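Cell wall surface anchor family protein (Streptococcus agalactiae serogroup V, PDB 3TXA) serves as an adhesive tip pilin of group B streptococcal pili, probably mediating attachment of the bacterium to its host. Local coordinates at residues T164-K169 with K531-I536; E157-G162 with G621-L626; K151-I156 with D629-D634; R132-G137 with T660-P665. All coordinates share one frame; numbering follows the deposited sequence.

The four contacts nest one inside another. From the N terminus, the chain passes through 132-137 (interaction 4), then along strand 153-168, which supplies the first half of interactions 3, 2 and 1 in turn. From 169 it makes the von Willebrand factor A part, with its parallel sheet, and returns on helix 525-536, where interaction 1 closes the innermost loop. The chain then re-enters the Ig-like part, to which 132-137 and strand 153-168 already belong: strand 623-632 runs back along strand 153-168 and closes interaction 2, then interaction 3, and 660-665 closes the outermost loop at interaction 4. Interactions 2 and 4 touch where Phe664 packs on Leu158 and Val160; interaction 1 lies at the junction of the two parts.

Interaction 1: T164-K169 with K531-I536; sequences TTVETK and KYFKTI
Lys169 lays its extended side chain across the backbone carbonyls of Lys534, Thr535 and Ile536. The main chain starts this approach: Lys169 N donates to Ile536 O at 3.0 Å, with the donor tilted 28° from the carbonyl plane. CG turns anti to the carbonyl carbon, and the chain runs on straight from there, so that Lys169 CD passes Thr535 O at 3.7 Å and the ammonium ends at Lys534 O. That last bond, Lys169 NZ to Lys534 O, is weak at 3.2 Å. Beside the backbone bond, Thr168 CA sits 3.4 Å from Ile536 O in a CA-H...O contact. The residues belong to the junction between the Ig-like part and the von Willebrand factor A domain: strand 153-168 leads into that domain, helix 525-536 brings the chain out of it, and the axes of the two short segments pass 9.0 Å apart at 58°. Further back along the strand, Val166 points at the helix, and Val166 CG2 comes obliquely to the Phe533 ring, 4.5 Å from Phe533 CZ. The ring is swung out to this place with its CG anti to the backbone N (chi1 -173°), and it is buried among Leu208 and Ile212 of helix 197-212 and Leu331 and Phe333 of strand 329-336. The Ile536 side chain turns from the strand and touches Lys329, leaving its carbonyl to face Thr168 and Lys169.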
loop_
_atom_site.group_PDB
_atom_site.type_symbol
_atom_site.label_atom_id
_atom_site.label_comp_id
_atom_site.label_asym_id
_atom_site.label_seq_id
_atom_site.Cartn_x
_atom_site.Cartn_y
_atom_site.Cartn_z
ATOM N N THR A 164 -5.205 16.005 2.445
ATOM C CA THR A 164 -5.448 15.131 3.586
ATOM C C THR A 164 -4.085 14.640 4.067
ATOM O O THR A 164 -3.135 14.568 3.277
ATOM C CB THR A 164 -6.378 13.932 3.253
ATOM O OG1 THR A 164 -7.635 14.405 2.750
ATOM C CG2 THR A 164 -6.649 13.094 4.495
ATOM N N THR A 165 -3.956 14.382 5.365
ATOM C CA THR A 165 -2.849 13.546 5.848
ATOM C C THR A 165 -3.359 12.569 6.845
ATOM O O THR A 165 -4.518 12.616 7.284
ATOM C CB THR A 165 -1.706 14.299 6.570
ATOM O OG1 THR A 165 -2.230 15.493 7.182
ATOM C CG2 THR A 165 -0.456 14.573 5.640
ATOM N N VAL A 166 -2.457 11.661 7.174
ATOM C CA VAL A 166 -2.599 10.838 8.337
ATOM C C VAL A 166 -1.549 11.285 9.351
ATOM O O VAL A 166 -0.367 11.438 9.021
ATOM C CB VAL A 166 -2.503 9.360 7.981
ATOM C CG1 VAL A 166 -3.812 8.915 7.474
ATOM C CG2 VAL A 166 -1.449 9.131 6.936
ATOM N N GLU A 167 -2.026 11.568 10.562
ATOM C CA GLU A 167 -1.177 11.872 11.722
ATOM C C GLU A 167 -1.377 10.670 12.610
ATOM O O GLU A 167 -2.486 10.117 12.680
ATOM C CB GLU A 167 -1.614 13.165 12.458
ATOM C CG GLU A 167 -1.574 14.509 11.627
ATOM C CD GLU A 167 -0.166 15.162 11.490
ATOM O OE1 GLU A 167 0.506 15.382 12.528
ATOM O OE2 GLU A 167 0.263 15.484 10.350
ATOM N N THR A 168 -0.312 10.242 13.269
ATOM C CA THR A 168 -0.402 9.032 14.088
ATOM C C THR A 168 -0.872 9.397 15.490
ATOM O O THR A 168 -0.321 10.307 16.110
ATOM C CB THR A 168 0.943 8.314 14.116
ATOM O OG1 THR A 168 1.460 8.290 15.456
ATOM C CG2 THR A 168 1.926 9.036 13.168
ATOM N N LYS A 169 -1.897 8.697 15.966
ATOM C CA LYS A 169 -2.554 9.007 17.235
ATOM C C LYS A 169 -1.592 9.207 18.422
ATOM O O LYS A 169 -1.601 10.267 19.075
ATOM C CB LYS A 169 -3.592 7.948 17.553
ATOM C CG LYS A 169 -4.738 7.963 16.592
ATOM C CD LYS A 169 -5.654 6.798 16.852
ATOM C CE LYS A 169 -6.915 6.920 16.036
ATOM N NZ LYS A 169 -7.859 5.827 16.349
ATOM N N LYS A 531 -9.096 -0.540 8.405
ATOM C CA LYS A 531 -9.492 -0.561 9.805
ATOM C C LYS A 531 -8.232 -0.536 10.685
ATOM O O LYS A 531 -8.024 0.395 11.491
ATOM C CB LYS A 531 -10.317 -1.804 10.139
ATOM C CG LYS A 531 -11.713 -1.760 9.598
ATOM C CD LYS A 531 -12.699 -2.695 10.388
ATOM C CE LYS A 531 -14.220 -2.541 9.917
ATOM N NZ LYS A 531 -14.646 -3.309 8.663
ATOM N N TYR A 532 -7.387 -1.556 10.507
ATOM C CA TYR A 532 -6.151 -1.693 11.253
ATOM C C TYR A 532 -5.279 -0.470 11.167
ATOM O O TYR A 532 -4.741 -0.033 12.174
ATOM C CB TYR A 532 -5.381 -2.918 10.799
ATOM C CG TYR A 532 -5.999 -4.235 11.220
ATOM C CD1 TYR A 532 -6.518 -4.425 12.510
ATOM C CD2 TYR A 532 -6.034 -5.308 10.329
ATOM C CE1 TYR A 532 -7.071 -5.646 12.889
ATOM C CE2 TYR A 532 -6.586 -6.528 10.697
ATOM C CZ TYR A 532 -7.095 -6.690 11.977
ATOM O OH TYR A 532 -7.613 -7.914 12.302
ATOM N N PHE A 533 -5.131 0.111 9.991
ATOM C CA PHE A 533 -4.267 1.273 9.900
ATOM C C PHE A 533 -4.843 2.443 10.722
ATOM O O PHE A 533 -4.101 3.334 11.166
ATOM C CB PHE A 533 -4.086 1.689 8.462
ATOM C CG PHE A 533 -3.076 2.773 8.265
ATOM C CD1 PHE A 533 -1.917 2.809 9.010
ATOM C CD2 PHE A 533 -3.257 3.733 7.291
ATOM C CE1 PHE A 533 -0.958 3.805 8.798
ATOM C CE2 PHE A 533 -2.291 4.744 7.075
ATOM C CZ PHE A 533 -1.150 4.776 7.832
ATOM N N LYS A 534 -6.167 2.412 10.909
ATOM C CA LYS A 534 -6.953 3.513 11.477
ATOM C C LYS A 534 -6.786 3.535 12.991
ATOM O O LYS A 534 -6.731 4.606 13.587
ATOM C CB LYS A 534 -8.432 3.352 11.111
ATOM C CG LYS A 534 -9.057 4.570 10.419
ATOM C CD LYS A 534 -8.916 4.532 8.905
ATOM C CE LYS A 534 -10.194 5.038 8.225
ATOM N NZ LYS A 534 -11.344 4.070 8.419
ATOM N N THR A 535 -6.764 2.341 13.589
ATOM C CA THR A 535 -6.086 2.020 14.848
ATOM C C THR A 535 -4.837 2.840 15.156
ATOM O O THR A 535 -4.645 3.233 16.285
ATOM C CB THR A 535 -5.747 0.554 14.775
ATOM O OG1 THR A 535 -6.966 -0.163 14.941
ATOM C CG2 THR A 535 -4.684 0.070 15.808
ATOM N N ILE A 536 -4.007 3.134 14.170
ATOM C CA ILE A 536 -2.741 3.818 14.413
ATOM C C ILE A 536 -2.778 5.274 13.985
ATOM O O ILE A 536 -2.044 6.093 14.507
ATOM C CB ILE A 536 -1.562 3.089 13.674
ATOM C CG1 ILE A 536 -1.431 1.624 14.112
ATOM C CG2 ILE A 536 -0.235 3.809 13.811
ATOM C CD1 ILE A 536 -1.201 1.392 15.603
#

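Interaction 2: E157-G162 with G621-L626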
loop_
_atom_site.group_PDB
_atom_site.type_symbol
_atom_site.label_atom_id
_atom_site.label_comp_id
_atom_site.label_asym_id
_atom_site.label_seq_id
_atom_site.Cartn_x
_atom_site.Cartn_y
_atom_site.Cartn_z
ATOM N N GLU A 157 -12.141 34.252 -11.639
ATOM C CA GLU A 157 -12.264 32.907 -11.103
ATOM C C GLU A 157 -11.348 32.745 -9.874
ATOM O O GLU A 157 -10.176 33.162 -9.889
ATOM C CB GLU A 157 -11.967 31.838 -12.171
ATOM C CG GLU A 157 -11.719 30.435 -11.607
ATOM C CD GLU A 157 -11.548 29.346 -12.659
ATOM O OE1 GLU A 157 -12.580 28.854 -13.172
ATOM O OE2 GLU A 157 -10.391 28.936 -12.946
ATOM N N LEU A 158 -11.906 32.136 -8.825
ATOM C CA LEU A 158 -11.207 31.875 -7.585
ATOM C C LEU A 158 -11.389 30.396 -7.279
ATOM O O LEU A 158 -12.500 29.873 -7.408
ATOM C CB LEU A 158 -11.834 32.714 -6.478
ATOM C CG LEU A 158 -10.942 33.214 -5.357
ATOM C CD1 LEU A 158 -10.892 34.735 -5.365
ATOM C CD2 LEU A 158 -11.499 32.761 -4.063
ATOM N N THR A 159 -10.314 29.715 -6.884
ATOM C CA THR A 159 -10.349 28.257 -6.639
ATOM C C THR A 159 -9.546 27.908 -5.394
ATOM O O THR A 159 -8.552 28.575 -5.077
ATOM C CB THR A 159 -9.728 27.435 -7.797
ATOM O OG1 THR A 159 -8.315 27.657 -7.832
ATOM C CG2 THR A 159 -10.333 27.807 -9.176
ATOM N N VAL A 160 -9.983 26.857 -4.700
ATOM C CA VAL A 160 -9.361 26.389 -3.468
ATOM C C VAL A 160 -9.410 24.867 -3.483
ATOM O O VAL A 160 -10.488 24.279 -3.619
ATOM C CB VAL A 160 -10.107 26.926 -2.200
ATOM C CG1 VAL A 160 -9.428 26.462 -0.904
ATOM C CG2 VAL A 160 -10.215 28.455 -2.224
ATOM N N GLU A 161 -8.247 24.233 -3.356
ATOM C CA GLU A 161 -8.168 22.775 -3.287
ATOM C C GLU A 161 -7.396 22.408 -2.037
ATOM O O GLU A 161 -6.386 23.045 -1.719
ATOM C CB GLU A 161 -7.480 22.215 -4.529
ATOM C CG GLU A 161 -7.557 20.693 -4.693
ATOM C CD GLU A 161 -6.792 20.202 -5.940
ATOM O OE1 GLU A 161 -6.480 21.055 -6.826
ATOM O OE2 GLU A 161 -6.504 18.974 -6.034
ATOM N N GLY A 162 -7.866 21.384 -1.336
ATOM C CA GLY A 162 -7.292 21.010 -0.058
ATOM C C GLY A 162 -6.528 19.697 -0.064
ATOM O O GLY A 162 -6.415 19.034 -1.105
ATOM N N GLY A 621 -8.058 16.304 -3.035
ATOM C CA GLY A 621 -8.719 16.353 -4.334
ATOM C C GLY A 621 -10.165 16.835 -4.276
ATOM O O GLY A 621 -11.013 16.383 -5.049
ATOM N N GLN A 622 -10.453 17.737 -3.336
ATOM C CA GLN A 622 -11.744 18.406 -3.274
ATOM C C GLN A 622 -11.438 19.875 -3.564
ATOM O O GLN A 622 -10.501 20.458 -2.996
ATOM C CB GLN A 622 -12.426 18.152 -1.942
ATOM C CG GLN A 622 -12.696 16.668 -1.685
ATOM C CD GLN A 622 -13.514 16.409 -0.413
ATOM O OE1 GLN A 622 -13.344 17.090 0.597
ATOM N NE2 GLN A 622 -14.407 15.429 -0.461
ATOM N N LYS A 623 -12.169 20.435 -4.533
ATOM C CA LYS A 623 -11.854 21.747 -5.121
ATOM C C LYS A 623 -13.161 22.494 -5.334
ATOM O O LYS A 623 -14.183 21.893 -5.685
ATOM C CB LYS A 623 -11.119 21.585 -6.456
ATOM C CG LYS A 623 -10.482 22.836 -6.980
ATOM C CD LYS A 623 -10.200 22.732 -8.478
ATOM C CE LYS A 623 -9.174 23.800 -8.984
ATOM N NZ LYS A 623 -9.205 24.021 -10.499
ATOM N N VAL A 624 -13.124 23.804 -5.105
ATOM C CA VAL A 624 -14.303 24.643 -5.286
ATOM C C VAL A 624 -13.932 25.821 -6.179
ATOM O O VAL A 624 -12.797 26.331 -6.119
ATOM C CB VAL A 624 -14.845 25.157 -3.948
ATOM C CG1 VAL A 624 -15.388 24.005 -3.109
ATOM C CG2 VAL A 624 -13.758 25.946 -3.206
ATOM N N VAL A 625 -14.866 26.249 -7.019
ATOM C CA VAL A 625 -14.525 27.279 -7.964
ATOM C C VAL A 625 -15.568 28.342 -7.862
ATOM O O VAL A 625 -16.762 28.041 -7.981
ATOM C CB VAL A 625 -14.482 26.733 -9.424
ATOM C CG1 VAL A 625 -13.964 27.824 -10.413
ATOM C CG2 VAL A 625 -13.651 25.454 -9.516
ATOM N N LEU A 626 -15.123 29.575 -7.621
ATOM C CA LEU A 626 -16.008 30.730 -7.523
ATOM C C LEU A 626 -15.744 31.602 -8.719
ATOM O O LEU A 626 -14.585 31.979 -8.951
ATOM C CB LEU A 626 -15.736 31.551 -6.260
ATOM C CG LEU A 626 -16.594 32.803 -6.090
ATOM C CD1 LEU A 626 -17.992 32.443 -5.662
ATOM C CD2 LEU A 626 -15.987 33.752 -5.104
#
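Lys623 stretches its side chain obliquely over Glu161 and on to Thr159. Its CG is anti to the backbone N (chi1 -167°) and the rest is extended, which brings Lys623 CG within 3.9 Å of Glu161 CB and Lys623 CE within 3.9 Å of Thr159 CB. The ammonium stays well short of the nearest carboxylates: Lys623 NZ is 5.5 Å from Glu161 OE1, so the attraction there would be long-range. Next along this face, Thr159 and Val625 lie side by side pointing the same way, Thr159 CG2 at 3.8 Å from Val625 CG1. Val625 CG1 also meets the Glu157 side chain, with Glu157 CG 3.6 Å away, while Glu157 OE2 pairs with Lys142 and the Thr159 hydroxyl is held by Ser140. On the reverse face Val160 and Val624 form a pair, Val160 CB to Val624 CG2 at 3.9 Å, and Leu158 adjoins Leu626. The backbones are antiparallel, with Leu158-Leu626 and Val160-Val624 as hydrogen-bonded pairs; a further bond runs from Gly162 N to Gln622 O at 3.2 Å. Strand 153-168 thus lies between strands 137-146 and 623-632, with 571-575 beyond the latter, and its apolar face packs on strands 543-551 and 610-618 of the opposing sheet, in the sandwich arrangement of an Ig-like domain.

Interaction 3: K151-I156 with D629-D634; sequences KNKYKI and DVRLKD
Strands 153-168 and 623-632 continue here as an antiparallel pair of the Ig-like part, and Lys153 meets Arg631 at a G1 beta bulge, where Asn152 and Lys153 both face Asp148. Asn152 takes the positive phi of that bulge, and its carbonyl accepts only a weak bond from Leu632 N. The pairing is firmer further on: Tyr154 N reaches Val630 O at 3.1 Å, and Val630 N returns to Tyr154 O at 2.9 Å, nearly straight at 170°. Side chains alternate across the sheet. On one face Val630 sets CG2 against Ile156, crossing it at about a right angle with Ile156 CG1 3.9 Å from Val630 CG2; Tyr154, on this face too, packs on Ile143 and Val146 of strand 137-146 and on Ile669. Asn152 and Leu632 lie alongside each other, Asn152 CB at 3.8 Å from Leu632 CB. On the other face the alkyl chains of Lys153 and Arg631 cross obliquely, their CG atoms in contact, with the charged ends turned apart. The Arg631 guanidinium folds back at chi3 (77°), giving both NE and NH1 to Leu632 O from the same face of its carbonyl plane, while NH2 pairs with Glu557 of strand 556-558. Next along the same face comes a salt bridge. Lys155 starts out straight, bends at its last two torsions and curls over Asp629, putting Lys155 NZ 2.8 Å from Asp629 OD1, on the syn lone pair of that oxygen.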
loop_
_atom_site.group_PDB
_atom_site.type_symbol
_atom_site.label_atom_id
_atom_site.label_comp_id
_atom_site.label_asym_id
_atom_site.label_seq_id
_atom_site.Cartn_x
_atom_site.Cartn_y
_atom_site.Cartn_z
ATOM N N LYS A 151 -15.538 48.132 -22.451
ATOM C CA LYS A 151 -16.143 48.667 -21.237
ATOM C C LYS A 151 -15.474 48.176 -19.934
ATOM O O LYS A 151 -15.868 48.597 -18.830
ATOM C CB LYS A 151 -17.656 48.399 -21.229
ATOM C CG LYS A 151 -18.506 49.464 -21.933
ATOM C CD LYS A 151 -19.951 49.435 -21.391
ATOM C CE LYS A 151 -20.817 50.606 -21.888
ATOM N NZ LYS A 151 -21.321 50.348 -23.264
ATOM N N ASN A 152 -14.461 47.314 -20.081
ATOM C CA ASN A 152 -13.633 46.827 -18.957
ATOM C C ASN A 152 -14.335 45.835 -18.034
ATOM O O ASN A 152 -14.256 45.923 -16.802
ATOM C CB ASN A 152 -13.054 47.988 -18.143
ATOM C CG ASN A 152 -12.023 48.781 -18.913
ATOM O OD1 ASN A 152 -11.141 48.224 -19.584
ATOM N ND2 ASN A 152 -12.116 50.098 -18.809
ATOM N N LYS A 153 -15.021 44.887 -18.657
ATOM C CA LYS A 153 -15.798 43.908 -17.933
ATOM C C LYS A 153 -15.121 42.549 -17.991
ATOM O O LYS A 153 -14.964 41.945 -19.075
ATOM C CB LYS A 153 -17.236 43.845 -18.462
ATOM C CG LYS A 153 -18.022 45.125 -18.264
ATOM C CD LYS A 153 -19.455 44.947 -18.700
ATOM C CE LYS A 153 -20.148 46.289 -18.747
ATOM N NZ LYS A 153 -21.615 46.140 -18.892
ATOM N N TYR A 154 -14.725 42.085 -16.802
ATOM C CA TYR A 154 -13.983 40.846 -16.651
ATOM C C TYR A 154 -14.662 39.871 -15.684
ATOM O O TYR A 154 -15.452 40.284 -14.830
ATOM C CB TYR A 154 -12.554 41.132 -16.201
ATOM C CG TYR A 154 -11.797 42.157 -17.031
ATOM C CD1 TYR A 154 -11.686 43.488 -16.593
ATOM C CD2 TYR A 154 -11.168 41.797 -18.233
ATOM C CE1 TYR A 154 -10.985 44.440 -17.339
ATOM C CE2 TYR A 154 -10.452 42.740 -18.989
ATOM C CZ TYR A 154 -10.369 44.059 -18.536
ATOM O OH TYR A 154 -9.676 45.008 -19.260
ATOM N N LYS A 155 -14.334 38.584 -15.852
ATOM C CA LYS A 155 -14.871 37.491 -15.065
ATOM C C LYS A 155 -13.745 36.882 -14.245
ATOM O O LYS A 155 -12.850 36.229 -14.797
ATOM C CB LYS A 155 -15.453 36.432 -15.987
ATOM C CG LYS A 155 -16.164 35.305 -15.306
ATOM C CD LYS A 155 -16.861 34.430 -16.329
ATOM C CE LYS A 155 -18.305 34.153 -15.930
ATOM N NZ LYS A 155 -19.128 35.408 -15.770
ATOM N N ILE A 156 -13.803 37.088 -12.926
ATOM C CA ILE A 156 -12.829 36.540 -11.987
ATOM C C ILE A 156 -13.158 35.098 -11.638
ATOM O O ILE A 156 -14.309 34.761 -11.395
ATOM C CB ILE A 156 -12.759 37.381 -10.680
ATOM C CG1 ILE A 156 -12.562 38.875 -10.981
ATOM C CG2 ILE A 156 -11.677 36.863 -9.741
ATOM C CD1 ILE A 156 -11.309 39.246 -11.766
ATOM N N ASP A 629 -18.490 38.611 -11.623
ATOM C CA ASP A 629 -18.119 39.658 -12.598
ATOM C C ASP A 629 -17.680 40.993 -11.964
ATOM O O ASP A 629 -18.175 41.382 -10.893
ATOM C CB ASP A 629 -19.240 39.877 -13.615
ATOM C CG ASP A 629 -19.511 38.635 -14.476
ATOM O OD1 ASP A 629 -18.541 37.940 -14.854
ATOM O OD2 ASP A 629 -20.696 38.341 -14.783
ATOM N N VAL A 630 -16.738 41.682 -12.612
ATOM C CA VAL A 630 -16.275 42.997 -12.148
ATOM C C VAL A 630 -16.179 44.005 -13.295
ATOM O O VAL A 630 -16.106 43.633 -14.463
ATOM C CB VAL A 630 -14.902 42.929 -11.419
ATOM C CG1 VAL A 630 -15.010 42.186 -10.114
ATOM C CG2 VAL A 630 -13.872 42.258 -12.279
ATOM N N ARG A 631 -16.181 45.282 -12.943
ATOM C CA ARG A 631 -15.993 46.367 -13.899
ATOM C C ARG A 631 -15.051 47.392 -13.282
ATOM O O ARG A 631 -15.121 47.673 -12.076
ATOM C CB ARG A 631 -17.325 47.057 -14.218
ATOM C CG ARG A 631 -17.441 47.649 -15.633
ATOM C CD ARG A 631 -18.377 48.841 -15.668
ATOM N NE ARG A 631 -17.706 50.024 -15.112
ATOM C CZ ARG A 631 -18.315 51.052 -14.513
ATOM N NH1 ARG A 631 -17.596 52.070 -14.039
ATOM N NH2 ARG A 631 -19.637 51.062 -14.377
ATOM N N LEU A 632 -14.168 47.945 -14.110
ATOM C CA LEU A 632 -13.264 48.990 -13.663
ATOM C C LEU A 632 -14.024 50.299 -13.549
ATOM O O LEU A 632 -14.696 50.714 -14.490
ATOM C CB LEU A 632 -12.088 49.109 -14.617
ATOM C CG LEU A 632 -11.095 50.238 -14.355
ATOM C CD1 LEU A 632 -9.689 49.720 -14.091
ATOM C CD2 LEU A 632 -11.137 51.173 -15.549
ATOM N N LYS A 633 -13.930 50.935 -12.386
ATOM C CA LYS A 633 -14.692 52.148 -12.094
ATOM C C LYS A 633 -14.343 53.286 -13.051
ATOM O O LYS A 633 -13.228 53.320 -13.583
ATOM C CB LYS A 633 -14.452 52.574 -10.649
ATOM C CG LYS A 633 -15.114 51.671 -9.634
ATOM C CD LYS A 633 -15.022 52.264 -8.261
ATOM C CE LYS A 633 -16.284 52.005 -7.478
ATOM N NZ LYS A 633 -16.071 52.345 -6.047
ATOM N N ASP A 634 -15.290 54.206 -13.263
ATOM C CA ASP A 634 -15.102 55.341 -14.210
ATOM C C ASP A 634 -13.925 56.303 -13.887
ATOM O O ASP A 634 -13.279 56.822 -14.807
ATOM C CB ASP A 634 -16.405 56.151 -14.397
ATOM C CG ASP A 634 -17.533 55.330 -15.027
ATOM O OD1 ASP A 634 -17.344 54.753 -16.131
ATOM O OD2 ASP A 634 -18.623 55.280 -14.409
#

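Interaction 4: R132-G137 with T660-P665; sequences REIAEG and TIRDFP
Arg132 sends its guanidinium across to the backbone of Asp663, Arg132 NH2 coming to 2.9 Å from Asp663 O. The charge is met by Asp100, which forms a salt bridge with NH1, and by Tyr98 in a cation-pi contact. Two residues on, Ile134 also points at the opposite segment and brings the tip of its longer branch to the aliphatic part of Arg662, Ile134 CD1 to Arg662 CG at 3.9 Å. Ala135 brushes the far end of the same arginine. Glu136 then makes the main polar link. Its side chain bends at chi2 (83°) and meets Arg662 at about a right angle, and two nitrogens on one edge of the guanidinium take one oxygen each. Arg662 NH1 to Glu136 OE2 is the straighter bond, 2.8 Å and 172°; it uses the syn lone pair of Glu136 OE2, and that oxygen lies in the guanidinium plane. Arg662 NE to Glu136 OE1, at 2.7 Å, is less straight, with NE on the syn side but out of the carboxylate plane. The two flat groups are turned 34° from each other. With both oxygens engaged, rotation of either group should be restricted, and Thr660 CG2 lies over one face of the Arg662 guanidinium, offset toward its rim. Gly137 N to Ile134 O at 3.0 Å closes the type I turn from Ile134 to Gly137, and Ile134 N to Gly137 O returns at 2.7 Å. The whole is a beta hairpin with a two-residue loop between strands 132-134 and 137-146, joined by side chains to strand 662-663 at the margin of the opposing sheet of the Ig-like sandwich.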
loop_
_atom_site.group_PDB
_atom_site.type_symbol
_atom_site.label_atom_id
_atom_site.label_comp_id
_atom_site.label_asym_id
_atom_site.label_seq_id
_atom_site.Cartn_x
_atom_site.Cartn_y
_atom_site.Cartn_z
ATOM N N ARG A 132 -1.305 28.307 -6.793
ATOM C CA ARG A 132 -0.295 28.586 -5.795
ATOM C C ARG A 132 -0.381 27.507 -4.727
ATOM O O ARG A 132 -1.416 27.362 -4.063
ATOM C CB ARG A 132 -0.527 29.944 -5.155
ATOM C CG ARG A 132 0.571 30.335 -4.214
ATOM C CD ARG A 132 0.052 31.015 -2.985
ATOM N NE ARG A 132 1.123 31.763 -2.323
ATOM C CZ ARG A 132 1.030 32.355 -1.131
ATOM N NH1 ARG A 132 2.077 33.006 -0.648
ATOM N NH2 ARG A 132 -0.093 32.302 -0.413
ATOM N N GLU A 133 0.692 26.737 -4.562
ATOM C CA GLU A 133 0.706 25.715 -3.521
ATOM C C GLU A 133 0.916 26.376 -2.175
ATOM O O GLU A 133 1.718 27.308 -2.024
ATOM C CB GLU A 133 1.761 24.640 -3.768
ATOM C CG GLU A 133 1.437 23.325 -3.031
ATOM C CD GLU A 133 2.559 22.270 -3.054
ATOM O OE1 GLU A 133 3.635 22.528 -3.655
ATOM O OE2 GLU A 133 2.345 21.176 -2.459
ATOM N N ILE A 134 0.137 25.909 -1.216
ATOM C CA ILE A 134 0.253 26.317 0.150
ATOM C C ILE A 134 0.186 25.049 0.989
ATOM O O ILE A 134 -0.206 23.994 0.492
ATOM C CB ILE A 134 -0.873 27.297 0.545
ATOM C CG1 ILE A 134 -2.250 26.747 0.181
ATOM C CG2 ILE A 134 -0.655 28.653 -0.100
ATOM C CD1 ILE A 134 -3.355 27.286 1.042
ATOM N N ALA A 135 0.559 25.135 2.259
ATOM C CA ALA A 135 0.573 23.943 3.094
ATOM C C ALA A 135 -0.795 23.258 3.188
ATOM O O ALA A 135 -0.880 22.056 3.446
ATOM C CB ALA A 135 1.103 24.277 4.479
ATOM N N GLU A 136 -1.872 24.015 3.003
ATOM C CA GLU A 136 -3.214 23.402 3.107
ATOM C C GLU A 136 -3.782 22.961 1.749
ATOM O O GLU A 136 -4.795 22.266 1.684
ATOM C CB GLU A 136 -4.197 24.281 3.885
ATOM C CG GLU A 136 -3.831 24.502 5.354
ATOM C CD GLU A 136 -2.803 25.626 5.570
ATOM O OE1 GLU A 136 -2.411 26.317 4.596
ATOM O OE2 GLU A 136 -2.382 25.807 6.734
ATOM N N GLY A 137 -3.104 23.358 0.677
ATOM C CA GLY A 137 -3.462 22.908 -0.653
ATOM C C GLY A 137 -3.089 23.876 -1.751
ATOM O O GLY A 137 -1.955 24.342 -1.861
ATOM N N THR A 660 -4.079 31.702 11.166
ATOM C CA THR A 660 -3.453 31.144 9.967
ATOM C C THR A 660 -4.118 31.735 8.721
ATOM O O THR A 660 -5.287 31.455 8.453
ATOM C CB THR A 660 -3.581 29.607 9.938
ATOM O OG1 THR A 660 -3.428 29.077 11.263
ATOM C CG2 THR A 660 -2.550 28.978 8.989
ATOM N N ILE A 661 -3.377 32.542 7.966
ATOM C CA ILE A 661 -3.955 33.306 6.878
ATOM C C ILE A 661 -3.089 33.273 5.615
ATOM O O ILE A 661 -1.935 33.707 5.638
ATOM C CB ILE A 661 -4.280 34.758 7.341
ATOM C CG1 ILE A 661 -5.694 34.817 7.962
ATOM C CG2 ILE A 661 -4.196 35.781 6.195
ATOM C CD1 ILE A 661 -5.765 35.167 9.469
ATOM N N ARG A 662 -3.661 32.779 4.511
ATOM C CA ARG A 662 -2.928 32.560 3.249
ATOM C C ARG A 662 -3.339 33.561 2.196
ATOM O O ARG A 662 -4.520 33.825 2.061
ATOM C CB ARG A 662 -3.219 31.158 2.716
ATOM C CG ARG A 662 -3.063 30.057 3.739
ATOM C CD ARG A 662 -1.609 29.907 4.127
ATOM N NE ARG A 662 -1.412 28.790 5.043
ATOM C CZ ARG A 662 -0.404 28.701 5.899
ATOM N NH1 ARG A 662 -0.320 27.656 6.698
ATOM N NH2 ARG A 662 0.505 29.667 5.952
ATOM N N ASP A 663 -2.394 34.121 1.446
ATOM C CA ASP A 663 -2.755 35.128 0.435
ATOM C C ASP A 663 -3.107 34.479 -0.902
ATOM O O ASP A 663 -2.689 33.349 -1.180
ATOM C CB ASP A 663 -1.685 36.222 0.268
ATOM C CG ASP A 663 -1.912 37.433 1.208
ATOM O OD1 ASP A 663 -2.152 38.564 0.717
ATOM O OD2 ASP A 663 -1.849 37.275 2.447
ATOM N N PHE A 664 -3.929 35.170 -1.691
ATOM C CA PHE A 664 -4.277 34.733 -3.040
ATOM C C PHE A 664 -3.492 35.675 -3.932
ATOM O O PHE A 664 -3.277 36.835 -3.575
ATOM C CB PHE A 664 -5.779 34.944 -3.345
ATOM C CG PHE A 664 -6.697 33.768 -3.010
ATOM C CD1 PHE A 664 -7.256 33.630 -1.740
ATOM C CD2 PHE A 664 -7.079 32.868 -3.991
ATOM C CE1 PHE A 664 -8.133 32.582 -1.441
ATOM C CE2 PHE A 664 -7.957 31.818 -3.704
ATOM C CZ PHE A 664 -8.482 31.675 -2.437
ATOM N N PRO A 665 -3.055 35.191 -5.100
ATOM C CA PRO A 665 -2.520 36.166 -6.032
ATOM C C PRO A 665 -3.661 37.027 -6.607
ATOM O O PRO A 665 -4.800 36.582 -6.661
ATOM C CB PRO A 665 -1.871 35.293 -7.110
ATOM C CG PRO A 665 -2.615 33.997 -7.067
ATOM C CD PRO A 665 -3.135 33.833 -5.674
#